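Odorant binding protein (AGAP010409-PA) (PDB 3QME) probably binds small volatile odorants in a helical, disulfide-linked pocket, here occupied by cyclohexanone, as a secreted member of the PBP/GOBP family of insect odorant-binding proteins. Local coordinates at residues Glu9-Ala14 / Arg43-Glu48; Thr38-Arg43 / Asp95-Ala100; Lys88-Ile93 / Ala100-Gln105. One frame throughout, in Å; residues are numbered along the deposited sequence.

Contact 1: Glu9-Ala14 / Arg43-Glu48. With CYH (cyclohexanone), chain B.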
ATOM      1  N   GLU A   9       0.240   8.133 -12.829  1.00 21.30           N
ATOM      2  CA  GLU A   9      -0.151   9.419 -13.391  1.00 22.89           C
ATOM      3  C   GLU A   9      -1.494   9.898 -12.838  1.00 19.72           C
ATOM      4  O   GLU A   9      -1.634  11.059 -12.451  1.00 18.45           O
ATOM      5  CB  GLU A   9      -0.176   9.355 -14.918  1.00 27.11           C
ATOM      6  CG  GLU A   9       1.186   8.983 -15.529  1.00 20.89           C
ATOM      7  CD  GLU A   9       2.298   9.906 -15.067  1.00 33.07           C
ATOM      8  OE1 GLU A   9       3.334   9.398 -14.595  1.00 47.90           O
ATOM      9  OE2 GLU A   9       2.136  11.142 -15.170  1.00 37.38           O
ATOM     10  N   SER A  10      -2.476   9.000 -12.775  1.00 18.66           N
ATOM     11  CA  SER A  10      -3.814   9.394 -12.328  1.00 18.23           C
ATOM     12  C   SER A  10      -3.810   9.795 -10.863  1.00 17.49           C
ATOM     13  O   SER A  10      -4.441  10.779 -10.470  1.00 15.83           O
ATOM     14  CB  SER A  10      -4.833   8.278 -12.576  1.00 19.91           C
ATOM     15  OG  SER A  10      -4.978   8.069 -13.973  1.00 16.81           O
ATOM     16  N   CYS A  11      -3.103   9.021 -10.051  1.00 15.15           N
ATOM     17  CA  CYS A  11      -3.050   9.300  -8.627  1.00 18.15           C
ATOM     18  C   CYS A  11      -2.268  10.585  -8.342  1.00 18.57           C
ATOM     19  O   CYS A  11      -2.579  11.307  -7.392  1.00 18.22           O
ATOM     20  CB  CYS A  11      -2.497   8.103  -7.854  1.00 14.31           C
ATOM     21  SG  CYS A  11      -3.766   6.838  -7.562  1.00 12.84           S
ATOM     22  N   SER A  12      -1.278  10.883  -9.179  1.00 16.63           N
ATOM     23  CA  SER A  12      -0.514  12.117  -8.996  1.00 21.58           C
ATOM     24  C   SER A  12      -1.425  13.309  -9.288  1.00 22.12           C
ATOM     25  O   SER A  12      -1.242  14.390  -8.738  1.00 17.74           O
ATOM     26  CB  SER A  12       0.755  12.148  -9.862  1.00 19.88           C
ATOM     27  OG  SER A  12       0.436  12.377 -11.225  1.00 26.28           O
ATOM     28  N   ASN A  13      -2.435  13.089 -10.132  1.00 22.95           N
ATOM     29  CA  ASN A  13      -3.422  14.127 -10.427  1.00 20.98           C
ATOM     30  C   ASN A  13      -4.563  14.187  -9.401  1.00 22.57           C
ATOM     31  O   ASN A  13      -5.135  15.242  -9.153  1.00 19.61           O
ATOM     32  CB  ASN A  13      -3.975  13.957 -11.848  1.00 21.74           C
ATOM     33  CG  ASN A  13      -3.049  14.549 -12.915  1.00 32.71           C
ATOM     34  OD1 ASN A  13      -2.588  15.696 -12.795  1.00 30.10           O
ATOM     35  ND2 ASN A  13      -2.764  13.765 -13.957  1.00 27.23           N
ATOM     36  N   ALA A  14      -4.897  13.055  -8.802  1.00 14.58           N
ATOM     37  CA  ALA A  14      -6.007  13.030  -7.879  1.00 16.86           C
ATOM     38  C   ALA A  14      -5.566  13.543  -6.514  1.00 19.86           C
ATOM     39  O   ALA A  14      -6.390  13.934  -5.699  1.00 24.31           O
ATOM     40  CB  ALA A  14      -6.564  11.616  -7.753  1.00 21.65           C
ATOM     41  N   ARG A  43      -2.182   5.878  -0.553  1.00 11.24           N
ATOM     42  CA  ARG A  43      -3.583   5.498  -0.416  1.00 11.58           C
ATOM     43  C   ARG A  43      -4.274   5.384  -1.776  1.00 12.79           C
ATOM     44  O   ARG A  43      -5.024   4.443  -2.025  1.00 11.50           O
ATOM     45  CB  ARG A  43      -4.342   6.496   0.456  1.00 10.88           C
ATOM     46  CG  ARG A  43      -5.847   6.284   0.396  1.00 12.02           C
ATOM     47  CD  ARG A  43      -6.577   7.164   1.404  1.00 16.23           C
ATOM     48  NE  ARG A  43      -8.024   6.964   1.319  1.00 21.23           N
ATOM     49  CZ  ARG A  43      -8.833   7.712   0.570  1.00 23.60           C
ATOM     50  NH1 ARG A  43      -8.343   8.714  -0.147  1.00 23.77           N
ATOM     51  NH2 ARG A  43     -10.132   7.469   0.544  1.00 21.15           N
ATOM     52  N   CYS A  44      -4.033   6.356  -2.647  1.00  9.94           N
ATOM     53  CA  CYS A  44      -4.674   6.393  -3.966  1.00 11.75           C
ATOM     54  C   CYS A  44      -4.341   5.170  -4.833  1.00 13.37           C
ATOM     55  O   CYS A  44      -5.227   4.572  -5.464  1.00 15.04           O
ATOM     56  CB  CYS A  44      -4.294   7.682  -4.702  1.00 12.72           C
ATOM     57  SG  CYS A  44      -5.038   7.816  -6.337  1.00 13.08           S
ATOM     58  N   ILE A  45      -3.060   4.815  -4.864  1.00 14.44           N
ATOM     59  CA  ILE A  45      -2.571   3.639  -5.585  1.00 16.12           C
ATOM     60  C   ILE A  45      -3.182   2.358  -5.010  1.00 14.58           C
ATOM     61  O   ILE A  45      -3.662   1.492  -5.747  1.00 13.95           O
ATOM     62  CB  ILE A  45      -1.021   3.529  -5.478  1.00 18.80           C
ATOM     63  CG1 ILE A  45      -0.336   4.737  -6.124  1.00 18.06           C
ATOM     64  CG2 ILE A  45      -0.520   2.233  -6.104  1.00 22.11           C
ATOM     65  CD1 ILE A  45      -0.705   4.960  -7.540  1.00 21.15           C
ATOM     66  N   GLY A  46      -3.160   2.227  -3.686  1.00 10.54           N
ATOM     67  CA  GLY A  46      -3.755   1.052  -3.068  1.00 14.93           C
ATOM     68  C   GLY A  46      -5.235   0.923  -3.398  1.00 14.96           C
ATOM     69  O   GLY A  46      -5.751  -0.177  -3.635  1.00 14.05           O
ATOM     70  N   LEU A  47      -5.928   2.054  -3.421  1.00 13.81           N
ATOM     71  CA  LEU A  47      -7.352   2.061  -3.759  1.00 16.22           C
ATOM     72  C   LEU A  47      -7.573   1.683  -5.229  1.00 17.25           C
ATOM     73  O   LEU A  47      -8.390   0.810  -5.546  1.00 17.18           O
ATOM     74  CB  LEU A  47      -7.969   3.437  -3.452  1.00 13.06           C
ATOM     75  CG  LEU A  47      -8.169   3.775  -1.976  1.00 15.54           C
ATOM     76  CD1 LEU A  47      -8.797   5.159  -1.838  1.00 17.70           C
ATOM     77  CD2 LEU A  47      -9.023   2.711  -1.302  1.00 18.17           C
ATOM     78  N   GLU A  48      -6.814   2.316  -6.119  1.00 18.20           N
ATOM     79  CA  GLU A  48      -6.953   2.100  -7.564  1.00 13.11           C
ATOM     80  C   GLU A  48      -6.620   0.684  -8.000  1.00 19.59           C
ATOM     81  O   GLU A  48      -7.277   0.135  -8.885  1.00 20.80           O
ATOM     82  CB  GLU A  48      -6.068   3.078  -8.343  1.00 18.59           C
ATOM     83  CG  GLU A  48      -6.608   4.492  -8.401  1.00 26.64           C
ATOM     84  CD  GLU A  48      -7.921   4.597  -9.174  1.00 35.90           C
ATOM     85  OE1 GLU A  48      -8.168   3.768 -10.083  1.00 30.82           O
ATOM     86  OE2 GLU A  48      -8.707   5.513  -8.861  1.00 43.84           O
TER
HETATM   87  C1  CYH B 200      -1.703   0.594   0.481  1.00 22.64           C
HETATM   88  O1  CYH B 200      -2.443   1.561   0.613  1.00 33.89           O
HETATM   89  C2  CYH B 200      -1.290  -0.175   1.712  1.00 22.80           C
HETATM   90  C3  CYH B 200      -1.080  -1.655   1.412  1.00 24.55           C
HETATM   91  C4  CYH B 200      -0.254  -1.877   0.159  1.00 19.32           C
HETATM   92  C5  CYH B 200      -0.920  -1.268  -1.064  1.00 23.57           C
HETATM   93  C6  CYH B 200      -1.221   0.216  -0.903  1.00 27.06           C
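Cys-11 of helix 6-14 and Cys-44 of helix 36-48 are joined covalently, SG to SG at 2.0 Å, and this disulfide is the middle of the contact. Each cysteine sits on the side of its helix that faces the other, but the two side chains leave their backbones differently: SG of Cys-44 lies anti to its own N (chi1 -180°), whereas SG of Cys-11 lies beside its N and anti to the carbonyl carbon (chi1 -81°). The bridge between them is twisted to a chi3 of -81°, close to the relaxed right angle of a disulfide. It is one of the three disulfides of this helical odorant-binding protein of the PBP/GOBP family, and it ties helix 6-14 to helix 36-48 near the surface. Apolar contacts gather round the sulfurs. The CD1 end of Ile-45 comes within 3.6 Å of SG of Cys-11, and the same side chain also touches Val-7 and Ile-8. CG of Glu-48 lies 3.8 Å from that SG, while CB of Ala-14 approaches SG of Cys-44 more loosely, at 4.3 Å. No hydrogen bond crosses between the segments. Within helix 6-14, OG of Ser-12 turns back to donate to O of Glu-9 at 2.7 Å, and Glu-9 salt-bridges Lys-24 and Arg-28. On the far side of helix 36-48, CA of Gly-46 lies 3.4 Å from C6 of the cyclohexanone.

Contact 2: Thr38-Arg43 / Asp95-Ala100. With CYH (cyclohexanone), chain B.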
ATOM      1  N   THR A  38       2.787  12.037  -0.019  1.00 11.54           N
ATOM      2  CA  THR A  38       3.044  10.643  -0.357  1.00 14.22           C
ATOM      3  C   THR A  38       2.057   9.727   0.354  1.00 12.59           C
ATOM      4  O   THR A  38       1.593   8.747  -0.219  1.00 12.29           O
ATOM      5  CB  THR A  38       4.508  10.265  -0.057  1.00 16.06           C
ATOM      6  OG1 THR A  38       5.368  11.031  -0.915  1.00 14.19           O
ATOM      7  CG2 THR A  38       4.753   8.765  -0.279  1.00  9.74           C
ATOM      8  N   HIS A  39       1.712  10.055   1.595  1.00 10.21           N
ATOM      9  CA  HIS A  39       0.675   9.293   2.288  1.00 16.74           C
ATOM     10  C   HIS A  39      -0.571   9.144   1.428  1.00 12.82           C
ATOM     11  O   HIS A  39      -1.119   8.042   1.278  1.00 11.65           O
ATOM     12  CB  HIS A  39       0.258   9.976   3.588  1.00 14.30           C
ATOM     13  CG  HIS A  39       1.326  10.010   4.631  1.00 15.47           C
ATOM     14  ND1 HIS A  39       1.176  10.690   5.820  1.00 21.04           N
ATOM     15  CD2 HIS A  39       2.552   9.439   4.676  1.00 16.44           C
ATOM     16  CE1 HIS A  39       2.268  10.549   6.549  1.00 17.21           C
ATOM     17  NE2 HIS A  39       3.117   9.792   5.879  1.00 17.62           N
ATOM     18  N   CYS A  40      -1.059  10.259   0.905  1.00 13.05           N
ATOM     19  CA  CYS A  40      -2.285  10.238   0.106  1.00 14.82           C
ATOM     20  C   CYS A  40      -2.042   9.562  -1.238  1.00 12.40           C
ATOM     21  O   CYS A  40      -2.915   8.891  -1.778  1.00 14.69           O
ATOM     22  CB  CYS A  40      -2.875  11.652  -0.069  1.00 11.63           C
ATOM     23  SG  CYS A  40      -3.557  12.350   1.441  1.00 16.14           S
ATOM     24  N   PHE A  41      -0.847   9.723  -1.777  1.00 12.20           N
ATOM     25  CA  PHE A  41      -0.529   9.074  -3.044  1.00 14.40           C
ATOM     26  C   PHE A  41      -0.603   7.554  -2.865  1.00 16.98           C
ATOM     27  O   PHE A  41      -1.239   6.848  -3.652  1.00 12.11           O
ATOM     28  CB  PHE A  41       0.858   9.501  -3.513  1.00 13.92           C
ATOM     29  CG  PHE A  41       1.293   8.852  -4.802  1.00 14.08           C
ATOM     30  CD1 PHE A  41       0.793   9.287  -6.017  1.00 16.69           C
ATOM     31  CD2 PHE A  41       2.213   7.824  -4.793  1.00 13.18           C
ATOM     32  CE1 PHE A  41       1.204   8.699  -7.199  1.00 16.79           C
ATOM     33  CE2 PHE A  41       2.626   7.224  -5.975  1.00 19.47           C
ATOM     34  CZ  PHE A  41       2.121   7.665  -7.175  1.00 16.76           C
ATOM     35  N   VAL A  42       0.050   7.069  -1.813  1.00 14.18           N
ATOM     36  CA  VAL A  42       0.056   5.651  -1.487  1.00 12.28           C
ATOM     37  C   VAL A  42      -1.357   5.132  -1.283  1.00 11.17           C
ATOM     38  O   VAL A  42      -1.701   4.077  -1.791  1.00 15.84           O
ATOM     39  CB  VAL A  42       0.904   5.377  -0.255  1.00 12.70           C
ATOM     40  CG1 VAL A  42       0.612   3.963   0.314  1.00 11.72           C
ATOM     41  CG2 VAL A  42       2.387   5.570  -0.606  1.00  9.12           C
ATOM     42  N   ARG A  43      -2.182   5.878  -0.553  1.00 11.24           N
ATOM     43  CA  ARG A  43      -3.583   5.498  -0.416  1.00 11.58           C
ATOM     44  C   ARG A  43      -4.274   5.384  -1.776  1.00 12.79           C
ATOM     45  O   ARG A  43      -5.024   4.443  -2.025  1.00 11.50           O
ATOM     46  CB  ARG A  43      -4.342   6.496   0.456  1.00 10.88           C
ATOM     47  CG  ARG A  43      -5.847   6.284   0.396  1.00 12.02           C
ATOM     48  CD  ARG A  43      -6.577   7.164   1.404  1.00 16.23           C
ATOM     49  NE  ARG A  43      -8.024   6.964   1.319  1.00 21.23           N
ATOM     50  CZ  ARG A  43      -8.833   7.712   0.570  1.00 23.60           C
ATOM     51  NH1 ARG A  43      -8.343   8.714  -0.147  1.00 23.77           N
ATOM     52  NH2 ARG A  43     -10.132   7.469   0.544  1.00 21.15           N
ATOM     53  N   ASP A  95      -6.717  10.234  10.090  1.00 26.19           N
ATOM     54  CA  ASP A  95      -6.360  10.644   8.730  1.00 23.17           C
ATOM     55  C   ASP A  95      -6.323   9.413   7.827  1.00 19.62           C
ATOM     56  O   ASP A  95      -5.543   8.484   8.070  1.00 13.63           O
ATOM     57  CB  ASP A  95      -4.997  11.338   8.767  1.00 23.54           C
ATOM     58  CG  ASP A  95      -4.555  11.855   7.418  1.00 25.02           C
ATOM     59  OD1 ASP A  95      -4.033  12.981   7.379  1.00 33.96           O
ATOM     60  OD2 ASP A  95      -4.699  11.147   6.403  1.00 20.00           O
ATOM     61  N   LEU A  96      -7.165   9.404   6.794  1.00 14.89           N
ATOM     62  CA  LEU A  96      -7.282   8.242   5.907  1.00 18.16           C
ATOM     63  C   LEU A  96      -6.000   7.961   5.115  1.00 18.07           C
ATOM     64  O   LEU A  96      -5.679   6.804   4.831  1.00 14.02           O
ATOM     65  CB  LEU A  96      -8.457   8.401   4.944  1.00 19.12           C
ATOM     66  CG  LEU A  96      -9.844   8.507   5.584  1.00 19.31           C
ATOM     67  CD1 LEU A  96     -10.872   8.779   4.509  1.00 20.92           C
ATOM     68  CD2 LEU A  96     -10.188   7.260   6.389  1.00 17.27           C
ATOM     69  N   CYS A  97      -5.281   9.018   4.742  1.00 17.87           N
ATOM     70  CA  CYS A  97      -4.013   8.850   4.032  1.00 14.23           C
ATOM     71  C   CYS A  97      -2.935   8.259   4.941  1.00 13.93           C
ATOM     72  O   CYS A  97      -2.219   7.333   4.555  1.00 12.47           O
ATOM     73  CB  CYS A  97      -3.547  10.177   3.445  1.00 12.39           C
ATOM     74  SG  CYS A  97      -4.712  10.870   2.261  1.00 16.06           S
ATOM     75  N   GLU A  98      -2.808   8.811   6.140  1.00 14.04           N
ATOM     76  CA  GLU A  98      -1.847   8.313   7.111  1.00 12.35           C
ATOM     77  C   GLU A  98      -2.143   6.856   7.478  1.00 14.11           C
ATOM     78  O   GLU A  98      -1.228   6.032   7.590  1.00 14.01           O
ATOM     79  CB  GLU A  98      -1.870   9.196   8.367  1.00 17.30           C
ATOM     80  CG  GLU A  98      -0.846   8.804   9.418  1.00 20.60           C
ATOM     81  CD  GLU A  98      -0.970   9.641  10.684  1.00 33.07           C
ATOM     82  OE1 GLU A  98      -0.187   9.399  11.626  1.00 40.97           O
ATOM     83  OE2 GLU A  98      -1.852  10.534  10.735  1.00 30.26           O
ATOM     84  N   ARG A  99      -3.423   6.537   7.646  1.00 14.62           N
ATOM     85  CA  ARG A  99      -3.837   5.161   7.924  1.00 14.59           C
ATOM     86  C   ARG A  99      -3.369   4.220   6.819  1.00 13.32           C
ATOM     87  O   ARG A  99      -2.811   3.156   7.092  1.00 12.11           O
ATOM     88  CB  ARG A  99      -5.352   5.080   8.059  1.00 13.49           C
ATOM     89  CG  ARG A  99      -5.853   3.725   8.502  1.00 12.06           C
ATOM     90  CD  ARG A  99      -7.363   3.631   8.293  1.00 20.39           C
ATOM     91  NE  ARG A  99      -8.069   4.602   9.126  1.00 15.81           N
ATOM     92  CZ  ARG A  99      -9.386   4.791   9.089  1.00 20.81           C
ATOM     93  NH1 ARG A  99     -10.144   4.086   8.255  1.00 19.80           N
ATOM     94  NH2 ARG A  99      -9.944   5.689   9.887  1.00 20.12           N
ATOM     95  N   ALA A 100      -3.607   4.611   5.569  1.00 12.26           N
ATOM     96  CA  ALA A 100      -3.222   3.788   4.418  1.00 11.28           C
ATOM     97  C   ALA A 100      -1.714   3.607   4.337  1.00 10.59           C
ATOM     98  O   ALA A 100      -1.222   2.520   4.047  1.00 12.04           O
ATOM     99  CB  ALA A 100      -3.752   4.408   3.106  1.00 10.00           C
TER
HETATM  100  C1  CYH B 200      -1.703   0.594   0.481  1.00 22.64           C
HETATM  101  O1  CYH B 200      -2.443   1.561   0.613  1.00 33.89           O
HETATM  102  C2  CYH B 200      -1.290  -0.175   1.712  1.00 22.80           C
HETATM  103  C3  CYH B 200      -1.080  -1.655   1.412  1.00 24.55           C
HETATM  104  C4  CYH B 200      -0.254  -1.877   0.159  1.00 19.32           C
HETATM  105  C5  CYH B 200      -0.920  -1.268  -1.064  1.00 23.57           C
HETATM  106  C6  CYH B 200      -1.221   0.216  -0.903  1.00 27.06           C
HETATM  107  O   HOH W   1      -0.928  12.265   6.379  1.00 27.98           O
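Two helix backbones come unusually close here, with CA of Cys-40 and CA of Cys-97 4.5 Å apart. Their disulfide, SG to SG at 2.0 Å, has a chi3 of 97°, and both sulfurs lie beside their backbone N. One helical turn on, CB of Arg-43 presses on CB of Ala-100 at 3.4 Å. From there the arginine runs extended and slantwise back toward the start of helix 96-105: its CD reaches O of Leu-96 at 3.6 Å, and CD1 of Leu-96 lies loosely over one face of the guanidinium, which salt-bridges to Asp-54. CB of His-39 rests against CB of Cys-97 at 3.8 Å. NE2 of His-39 is hydrogen-bonded to OD1 of Asp-34, while a water in the ring plane meets ND1 at 2.7 Å and bonds weakly to OD1 of Asp-95. Asp-95 N-caps helix 96-105; its OD2 accepts from N of Glu-98 at 3.0 Å, approached from above the carboxylate plane, and weakly from N of Cys-97. The segments cross at 71°, and O of Val-42 and O of Ala-100 both approach the cyclohexanone. This second-to-fifth link, with Cys-11–Cys-44 (first-third) and Cys-84–Cys-106 (fourth-sixth), completes the interlocked six-cysteine pattern of insect odorant-binding proteins.

Contact 3: Lys88-Ile93 / Ala100-Gln105. With CYH (cyclohexanone), chain B.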
ATOM      1  N   LYS A  88      -0.916  -2.092  14.293  1.00 22.55           N
ATOM      2  CA  LYS A  88      -0.897  -0.677  13.920  1.00 18.41           C
ATOM      3  C   LYS A  88      -2.185   0.048  14.302  1.00 21.34           C
ATOM      4  O   LYS A  88      -2.293   1.267  14.137  1.00 21.23           O
ATOM      5  CB  LYS A  88      -0.603  -0.523  12.431  1.00 16.85           C
ATOM      6  CG  LYS A  88       0.877  -0.728  12.124  1.00 26.03           C
ATOM      7  CD  LYS A  88       1.129  -0.843  10.656  1.00 23.05           C
ATOM      8  CE  LYS A  88       2.622  -0.719  10.357  1.00 21.14           C
ATOM      9  NZ  LYS A  88       3.211   0.494  10.964  1.00 24.48           N
ATOM     10  N   ASN A  89      -3.158  -0.699  14.815  1.00 17.86           N
ATOM     11  CA  ASN A  89      -4.430  -0.108  15.235  1.00 20.10           C
ATOM     12  C   ASN A  89      -4.951   0.931  14.242  1.00 17.55           C
ATOM     13  O   ASN A  89      -5.260   2.069  14.591  1.00 18.02           O
ATOM     14  CB  ASN A  89      -4.311   0.463  16.647  1.00 24.10           C
ATOM     15  CG  ASN A  89      -4.207  -0.632  17.693  1.00 38.10           C
ATOM     16  OD1 ASN A  89      -5.184  -1.337  17.965  1.00 45.77           O
ATOM     17  ND2 ASN A  89      -3.018  -0.800  18.263  1.00 34.50           N
ATOM     18  N   LEU A  90      -5.035   0.505  12.993  1.00 18.41           N
ATOM     19  CA  LEU A  90      -5.387   1.366  11.881  1.00 13.47           C
ATOM     20  C   LEU A  90      -6.708   2.088  12.095  1.00 15.96           C
ATOM     21  O   LEU A  90      -6.876   3.218  11.652  1.00 19.55           O
ATOM     22  CB  LEU A  90      -5.461   0.532  10.604  1.00 10.36           C
ATOM     23  CG  LEU A  90      -4.152  -0.168  10.214  1.00 12.47           C
ATOM     24  CD1 LEU A  90      -4.367  -1.077   9.016  1.00 14.34           C
ATOM     25  CD2 LEU A  90      -3.075   0.856   9.921  1.00 13.59           C
ATOM     26  N   GLU A  91      -7.642   1.424  12.757  1.00 12.17           N
ATOM     27  CA  GLU A  91      -8.964   1.992  13.005  1.00 21.25           C
ATOM     28  C   GLU A  91      -8.919   3.247  13.859  1.00 24.85           C
ATOM     29  O   GLU A  91      -9.871   4.026  13.863  1.00 22.64           O
ATOM     30  CB  GLU A  91      -9.890   0.968  13.669  1.00 25.96           C
ATOM     31  CG  GLU A  91     -10.743   0.197  12.695  1.00 40.60           C
ATOM     32  CD  GLU A  91      -9.993  -0.943  12.037  1.00 48.94           C
ATOM     33  OE1 GLU A  91      -9.153  -1.576  12.720  1.00 52.93           O
ATOM     34  OE2 GLU A  91     -10.245  -1.207  10.839  1.00 61.70           O
ATOM     35  N   THR A  92      -7.822   3.444  14.585  1.00 19.99           N
ATOM     36  CA  THR A  92      -7.691   4.610  15.457  1.00 22.73           C
ATOM     37  C   THR A  92      -6.949   5.763  14.775  1.00 22.32           C
ATOM     38  O   THR A  92      -6.779   6.841  15.359  1.00 20.23           O
ATOM     39  CB  THR A  92      -6.992   4.267  16.808  1.00 25.13           C
ATOM     40  OG1 THR A  92      -5.593   4.042  16.598  1.00 23.90           O
ATOM     41  CG2 THR A  92      -7.624   3.038  17.444  1.00 28.06           C
ATOM     42  N   ILE A  93      -6.519   5.537  13.538  1.00 19.39           N
ATOM     43  CA  ILE A  93      -5.832   6.571  12.777  1.00 16.19           C
ATOM     44  C   ILE A  93      -6.863   7.366  11.975  1.00 23.75           C
ATOM     45  O   ILE A  93      -7.491   6.858  11.038  1.00 15.67           O
ATOM     46  CB  ILE A  93      -4.732   5.981  11.867  1.00 17.35           C
ATOM     47  CG1 ILE A  93      -3.708   5.222  12.722  1.00 15.50           C
ATOM     48  CG2 ILE A  93      -4.005   7.090  11.122  1.00 21.71           C
ATOM     49  CD1 ILE A  93      -2.611   4.577  11.912  1.00 21.51           C
ATOM     50  N   ALA A 100      -3.607   4.611   5.569  1.00 12.26           N
ATOM     51  CA  ALA A 100      -3.222   3.788   4.418  1.00 11.28           C
ATOM     52  C   ALA A 100      -1.714   3.607   4.337  1.00 10.59           C
ATOM     53  O   ALA A 100      -1.222   2.520   4.047  1.00 12.04           O
ATOM     54  CB  ALA A 100      -3.752   4.408   3.106  1.00 10.00           C
ATOM     55  N   TYR A 101      -0.977   4.689   4.558  1.00 11.27           N
ATOM     56  CA  TYR A 101       0.480   4.626   4.511  1.00 12.65           C
ATOM     57  C   TYR A 101       1.025   3.750   5.636  1.00 12.87           C
ATOM     58  O   TYR A 101       1.942   2.945   5.430  1.00 10.88           O
ATOM     59  CB  TYR A 101       1.058   6.035   4.603  1.00 12.93           C
ATOM     60  CG  TYR A 101       2.553   6.105   4.469  1.00 13.54           C
ATOM     61  CD1 TYR A 101       3.363   6.142   5.589  1.00 14.72           C
ATOM     62  CD2 TYR A 101       3.155   6.162   3.210  1.00 15.75           C
ATOM     63  CE1 TYR A 101       4.755   6.234   5.466  1.00 17.02           C
ATOM     64  CE2 TYR A 101       4.527   6.238   3.077  1.00 14.60           C
ATOM     65  CZ  TYR A 101       5.322   6.280   4.204  1.00 20.94           C
ATOM     66  OH  TYR A 101       6.688   6.363   4.071  1.00 20.03           O
ATOM     67  N   SER A 102       0.455   3.906   6.828  1.00 11.19           N
ATOM     68  CA  SER A 102       0.809   3.046   7.951  1.00 13.87           C
ATOM     69  C   SER A 102       0.564   1.573   7.623  1.00 16.66           C
ATOM     70  O   SER A 102       1.403   0.718   7.914  1.00 13.01           O
ATOM     71  CB  SER A 102       0.035   3.442   9.209  1.00 13.30           C
ATOM     72  OG  SER A 102       0.411   2.606  10.289  1.00 24.64           O
ATOM     73  N   ALA A 103      -0.584   1.280   7.022  1.00 11.55           N
ATOM     74  CA  ALA A 103      -0.897  -0.083   6.592  1.00 11.73           C
ATOM     75  C   ALA A 103       0.171  -0.608   5.643  1.00 12.17           C
ATOM     76  O   ALA A 103       0.722  -1.689   5.856  1.00 16.40           O
ATOM     77  CB  ALA A 103      -2.263  -0.118   5.918  1.00 11.04           C
ATOM     78  N   PHE A 104       0.450   0.168   4.591  1.00 12.55           N
ATOM     79  CA  PHE A 104       1.478  -0.155   3.600  1.00 14.62           C
ATOM     80  C   PHE A 104       2.836  -0.492   4.219  1.00 15.54           C
ATOM     81  O   PHE A 104       3.572  -1.322   3.685  1.00 16.97           O
ATOM     82  CB  PHE A 104       1.653   1.012   2.614  1.00 15.35           C
ATOM     83  CG  PHE A 104       2.804   0.823   1.644  1.00 22.23           C
ATOM     84  CD1 PHE A 104       3.974   1.570   1.772  1.00 19.43           C
ATOM     85  CD2 PHE A 104       2.726  -0.122   0.629  1.00 31.81           C
ATOM     86  CE1 PHE A 104       5.039   1.379   0.903  1.00 27.06           C
ATOM     87  CE2 PHE A 104       3.788  -0.318  -0.252  1.00 32.69           C
ATOM     88  CZ  PHE A 104       4.945   0.437  -0.115  1.00 31.30           C
ATOM     89  N   GLN A 105       3.172   0.152   5.335  0.54 10.84           N
ATOM     90  CA  GLN A 105       4.485  -0.073   5.944  1.00 12.32           C
ATOM     91  C   GLN A 105       4.690  -1.548   6.316  1.00 17.10           C
ATOM     92  O   GLN A 105       5.814  -2.041   6.381  1.00 10.89           O
ATOM     93  CB  GLN A 105       4.688   0.830   7.163  1.00 15.56           C
ATOM     94  CG  GLN A 105       4.739   2.328   6.891  0.54 15.50           C
ATOM     95  CD  GLN A 105       5.009   3.119   8.164  0.54 18.45           C
ATOM     96  OE1 GLN A 105       4.461   2.816   9.227  0.54 17.24           O
ATOM     97  NE2 GLN A 105       5.869   4.122   8.064  0.54 19.24           N
TER
HETATM   98  C1  CYH B 200      -1.703   0.594   0.481  1.00 22.64           C
HETATM   99  O1  CYH B 200      -2.443   1.561   0.613  1.00 33.89           O
HETATM  100  C2  CYH B 200      -1.290  -0.175   1.712  1.00 22.80           C
HETATM  101  C3  CYH B 200      -1.080  -1.655   1.412  1.00 24.55           C
HETATM  102  C4  CYH B 200      -0.254  -1.877   0.159  1.00 19.32           C
HETATM  103  C5  CYH B 200      -0.920  -1.268  -1.064  1.00 23.57           C
HETATM  104  C6  CYH B 200      -1.221   0.216  -0.903  1.00 27.06           C
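Lys-88 reaches across the side of helix 96-105 and meets Gln-105 at about a right angle. Its chain is nearly straight as far as CE and then bends at the last torsion (chi4 -52°), which carries NZ to OE1 of Gln-105. This is a hydrogen bond of 3.2 Å, with the donor tilted 16° from the carbonyl plane of the amide; Gln-105 is modelled in two conformers, so this bond is less certain. Short of the amine along the chain, CE of Lys-88 passes 3.1 Å from O of Ser-102, and CD lies alongside OG of the same serine at 3.5 Å. The loop that supplies these side chains follows helix 75-87, leaves it at Asn-89 with a positive phi, makes a short 3-10 turn over residues 90-92 and leads into helix 96-105. In that turn O of Asn-89 accepts from both N and OG1 of Thr-92. Leu-90 points its two methyls at the helix: CD1 faces CB of Ala-103 at 3.9 Å, and CD2 lies 3.8 Å from N of Ala-103. CD1 of Ile-93 comes up to CB of Ser-102 at 3.9 Å, beside the leucine. Phe-104 projects away from the loop into the ligand pocket, where its CB is 3.3 Å from C2 of the cyclohexanone and its ring meets C4 of the ligand edge-on.

In the fold
From the N terminus, helix 6-14 comes first, and contact 1 closes the loop through helix 21-28 by joining it to the C-terminal half of helix 36-48. Contact 2 starts farther back on that helix, so its span crosses that of contact 1; the two share Arg-43 and also meet where Phe-41 packs against Cys-11. Contact 2 closes a longer excursion through strands 52-53 and 57-58 and helices 60-66 and 75-87. Contact 3 is short-range, folding the loop after helix 75-87 onto helix 96-105; it crosses contact 2, shares Ala-100 with it and follows contact 1 in series. All three have a segment touching the cyclohexanone, which lies between helices 36-48 and 96-105.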